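Local coordinates for histidinol-phosphatase (Bordetella pertussis, PDB 3FVV), which probably hydrolyses histidinol phosphate to histidinol and phosphate, a late step of histidine biosynthesis, as a magnesium-dependent phosphatase of the HAD-like superfamily, at residues Q23-L28 / R42-L47. Sequence-based numbering, arbitrary orientation.
Sequences QWADFL and RRNDDL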
ATOM      1  N   GLN A  23       2.249 -11.040  -3.286  1.00 14.67           N
ATOM      2  CA  GLN A  23       2.281 -11.477  -4.713  1.00 13.92           C
ATOM      3  C   GLN A  23       3.658 -11.155  -5.345  1.00 13.44           C
ATOM      4  O   GLN A  23       4.218 -11.946  -6.107  1.00 12.13           O
ATOM      5  CB  GLN A  23       1.160 -10.849  -5.508  1.00 13.77           C
ATOM      6  CG  GLN A  23      -0.185 -11.270  -5.048  1.00 15.99           C
ATOM      7  CD  GLN A  23      -0.380 -12.764  -5.264  1.00 19.93           C
ATOM      8  OE1 GLN A  23       0.162 -13.358  -6.215  1.00 17.89           O
ATOM      9  NE2 GLN A  23      -1.154 -13.361  -4.406  1.00 18.73           N
ATOM     10  N   TRP A  24       4.234 -10.029  -4.976  1.00 13.32           N
ATOM     11  CA  TRP A  24       5.579  -9.740  -5.442  1.00 12.96           C
ATOM     12  C   TRP A  24       6.623 -10.737  -4.932  1.00 13.94           C
ATOM     13  O   TRP A  24       7.445 -11.185  -5.746  1.00 14.40           O
ATOM     14  CB  TRP A  24       5.936  -8.301  -5.085  1.00 14.17           C
ATOM     15  CG  TRP A  24       7.351  -7.834  -5.302  1.00  9.20           C
ATOM     16  CD1 TRP A  24       8.204  -7.507  -4.303  1.00  8.19           C
ATOM     17  CD2 TRP A  24       8.117  -7.704  -6.540  1.00  9.65           C
ATOM     18  NE1 TRP A  24       9.407  -7.106  -4.825  1.00  9.74           N
ATOM     19  CE2 TRP A  24       9.393  -7.227  -6.186  1.00  9.60           C
ATOM     20  CE3 TRP A  24       7.836  -7.887  -7.872  1.00 11.04           C
ATOM     21  CZ2 TRP A  24      10.379  -6.917  -7.118  1.00 10.15           C
ATOM     22  CZ3 TRP A  24       8.812  -7.586  -8.807  1.00 13.96           C
ATOM     23  CH2 TRP A  24      10.070  -7.087  -8.424  1.00 13.68           C
ATOM     24  N   ALA A  25       6.608 -11.066  -3.628  1.00 12.34           N
ATOM     25  CA  ALA A  25       7.492 -12.094  -3.071  1.00 12.85           C
ATOM     26  C   ALA A  25       7.293 -13.409  -3.770  1.00 13.37           C
ATOM     27  O   ALA A  25       8.251 -14.124  -4.167  1.00 13.97           O
ATOM     28  CB  ALA A  25       7.215 -12.279  -1.565  1.00 11.76           C
ATOM     29  N   ASP A  26       6.025 -13.752  -3.947  1.00 14.53           N
ATOM     30  CA  ASP A  26       5.689 -15.005  -4.562  1.00 14.75           C
ATOM     31  C   ASP A  26       6.085 -15.008  -6.028  1.00 14.91           C
ATOM     32  O   ASP A  26       6.509 -16.033  -6.554  1.00 14.22           O
ATOM     33  CB  ASP A  26       4.188 -15.281  -4.443  1.00 16.82           C
ATOM     34  CG  ASP A  26       3.836 -16.658  -4.932  1.00 19.84           C
ATOM     35  OD1 ASP A  26       4.431 -17.623  -4.429  1.00 23.29           O
ATOM     36  OD2 ASP A  26       3.010 -16.758  -5.834  1.00 26.89           O
ATOM     37  N   PHE A  27       5.958 -13.859  -6.683  1.00 14.05           N
ATOM     38  CA  PHE A  27       6.360 -13.718  -8.075  1.00 13.81           C
ATOM     39  C   PHE A  27       7.871 -13.935  -8.230  1.00 13.17           C
ATOM     40  O   PHE A  27       8.324 -14.656  -9.127  1.00 12.60           O
ATOM     41  CB  PHE A  27       5.932 -12.361  -8.613  1.00 13.45           C
ATOM     42  CG  PHE A  27       6.618 -11.963  -9.889  1.00 15.32           C
ATOM     43  CD1 PHE A  27       6.046 -12.274 -11.113  1.00 17.30           C
ATOM     44  CD2 PHE A  27       7.791 -11.256  -9.877  1.00 15.00           C
ATOM     45  CE1 PHE A  27       6.633 -11.922 -12.262  1.00 17.06           C
ATOM     46  CE2 PHE A  27       8.386 -10.910 -11.051  1.00 17.78           C
ATOM     47  CZ  PHE A  27       7.812 -11.242 -12.240  1.00 14.66           C
ATOM     48  N   LEU A  28       8.660 -13.336  -7.350  1.00 13.24           N
ATOM     49  CA  LEU A  28      10.120 -13.543  -7.381  1.00 12.78           C
ATOM     50  C   LEU A  28      10.467 -15.007  -7.064  1.00 12.83           C
ATOM     51  O   LEU A  28      11.327 -15.607  -7.749  1.00 13.29           O
ATOM     52  CB  LEU A  28      10.848 -12.586  -6.427  1.00 12.94           C
ATOM     53  CG  LEU A  28      10.750 -11.080  -6.727  1.00 12.18           C
ATOM     54  CD1 LEU A  28      11.293 -10.312  -5.544  1.00  7.84           C
ATOM     55  CD2 LEU A  28      11.503 -10.722  -7.966  1.00 10.06           C
ATOM     56  N   ARG A  42       8.602 -21.367   0.416  1.00 36.75           N
ATOM     57  CA  ARG A  42       8.588 -21.849   1.787  1.00 38.01           C
ATOM     58  C   ARG A  42       9.038 -20.754   2.746  1.00 37.57           C
ATOM     59  O   ARG A  42       8.383 -20.500   3.750  1.00 36.83           O
ATOM     60  CB  ARG A  42       9.497 -23.052   1.932  1.00 38.64           C
ATOM     61  CG  ARG A  42       9.294 -23.800   3.183  1.00 42.11           C
ATOM     62  CD  ARG A  42      10.392 -24.827   3.318  1.00 46.90           C
ATOM     63  NE  ARG A  42      10.132 -25.788   4.388  1.00 50.22           N
ATOM     64  CZ  ARG A  42       9.285 -26.810   4.295  1.00 52.34           C
ATOM     65  NH1 ARG A  42       8.576 -27.005   3.183  1.00 53.67           N
ATOM     66  NH2 ARG A  42       9.136 -27.635   5.320  1.00 52.98           N
ATOM     67  N   ARG A  43      10.154 -20.095   2.425  1.00 37.08           N
ATOM     68  CA  ARG A  43      10.617 -18.997   3.248  1.00 37.29           C
ATOM     69  C   ARG A  43       9.621 -17.827   3.309  1.00 35.77           C
ATOM     70  O   ARG A  43       9.397 -17.278   4.383  1.00 34.78           O
ATOM     71  CB  ARG A  43      11.988 -18.522   2.797  1.00 38.39           C
ATOM     72  CG  ARG A  43      13.150 -19.299   3.428  1.00 41.41           C
ATOM     73  CD  ARG A  43      14.413 -18.508   3.220  1.00 46.67           C
ATOM     74  NE  ARG A  43      14.526 -18.102   1.819  1.00 50.64           N
ATOM     75  CZ  ARG A  43      14.936 -18.900   0.823  1.00 54.88           C
ATOM     76  NH1 ARG A  43      15.293 -20.174   1.059  1.00 56.12           N
ATOM     77  NH2 ARG A  43      14.996 -18.427  -0.422  1.00 55.56           N
ATOM     78  N   ASN A  44       9.026 -17.457   2.172  1.00 34.76           N
ATOM     79  CA  ASN A  44       7.899 -16.462   2.176  1.00 34.68           C
ATOM     80  C   ASN A  44       6.744 -16.816   3.129  1.00 35.19           C
ATOM     81  O   ASN A  44       6.297 -15.985   3.938  1.00 34.59           O
ATOM     82  CB  ASN A  44       7.320 -16.245   0.758  1.00 33.60           C
ATOM     83  CG  ASN A  44       8.332 -15.595  -0.192  1.00 31.53           C
ATOM     84  OD1 ASN A  44       9.247 -14.915   0.269  1.00 31.18           O
ATOM     85  ND2 ASN A  44       8.164 -15.788  -1.511  1.00 24.73           N
ATOM     86  N   ASP A  45       6.264 -18.055   3.019  1.00 35.55           N
ATOM     87  CA  ASP A  45       5.109 -18.479   3.807  1.00 36.89           C
ATOM     88  C   ASP A  45       5.485 -18.520   5.273  1.00 37.02           C
ATOM     89  O   ASP A  45       4.738 -18.022   6.137  1.00 36.95           O
ATOM     90  CB  ASP A  45       4.567 -19.832   3.334  1.00 36.92           C
ATOM     91  CG  ASP A  45       3.950 -19.767   1.916  1.00 38.29           C
ATOM     92  OD1 ASP A  45       3.543 -18.693   1.418  1.00 37.25           O
ATOM     93  OD2 ASP A  45       3.900 -20.820   1.266  1.00 42.48           O
ATOM     94  N   ASP A  46       6.662 -19.051   5.547  1.00 36.92           N
ATOM     95  CA  ASP A  46       7.133 -19.116   6.912  1.00 38.42           C
ATOM     96  C   ASP A  46       7.274 -17.696   7.566  1.00 38.78           C
ATOM     97  O   ASP A  46       6.915 -17.517   8.749  1.00 37.37           O
ATOM     98  CB  ASP A  46       8.434 -19.913   6.971  1.00 38.80           C
ATOM     99  CG  ASP A  46       8.980 -20.035   8.372  1.00 40.44           C
ATOM    100  OD1 ASP A  46       8.256 -20.521   9.288  1.00 42.55           O
ATOM    101  OD2 ASP A  46      10.150 -19.640   8.550  1.00 43.24           O
ATOM    102  N   LEU A  47       7.764 -16.701   6.801  1.00 38.68           N
ATOM    103  CA  LEU A  47       7.697 -15.306   7.260  1.00 38.57           C
ATOM    104  C   LEU A  47       6.255 -14.883   7.599  1.00 38.54           C
ATOM    105  O   LEU A  47       5.988 -14.397   8.683  1.00 38.07           O
ATOM    106  CB  LEU A  47       8.271 -14.316   6.232  1.00 38.81           C
ATOM    107  CG  LEU A  47       8.209 -12.873   6.784  1.00 37.48           C
ATOM    108  CD1 LEU A  47       9.523 -12.509   7.519  1.00 36.81           C
ATOM    109  CD2 LEU A  47       7.843 -11.899   5.706  1.00 37.75           C
TER
HETATM  110  O   HOH W   1       5.483 -17.397  -1.773  1.00 28.09           O
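Ala25 and Asn44 are the nearest CA pair, 6.8 Å apart, between segments 23-28 and 42-47, which lie on helices 20-30 and 37-53; direct contact between the segments is small, 95 Å² in all, and is carried mainly by the amide of Asn44. This amide lies across the methyl of Ala25, which sits over one of its faces: CB of Ala25 is 3.6 Å from ND2 of Asn44 and nearly as close to its CG and OD1. Chi1 of -65° swings CG of Asn44 anti to its own carbonyl carbon, and this carries the amide into the space between the helices. From there ND2 of Asn44 reaches the backbone O of Ala25 at 3.1 Å, but the N-H...O angle of 127° makes this a weak bond, the oxygen being tilted off the amide plane toward the side on which the methyl lies.

Both helices fall in the helical region between strands 5-9 and 110-115, consistent with the helical C1 cap that many HAD phosphatases insert after the first strand of their Rossmann-like core. Helix 58-70 adds hydrophobic cover, Leu68 touching Ala25 and Phe64 touching Asn44.

A water extends the polar link: it accepts from ND2 of Asn44 at 3.1 Å and donates to OD1 of Asp26 at 2.9 Å, so the amide nitrogen serves a carbonyl and a water together. The carboxylate of Asp26 also forms salt bridges, through OD1 to Arg41 of helix 37-53 and through OD2 to Arg30 of its own helix, which probably stabilise its negative charge. Asp45 brings a like charge near, its OD1 6.0 Å from OD1 of Asp26 and not in contact with it; that oxygen of Asp45 is hydrogen-bonded to Tyr22 OH, a further polar tie between the two helices.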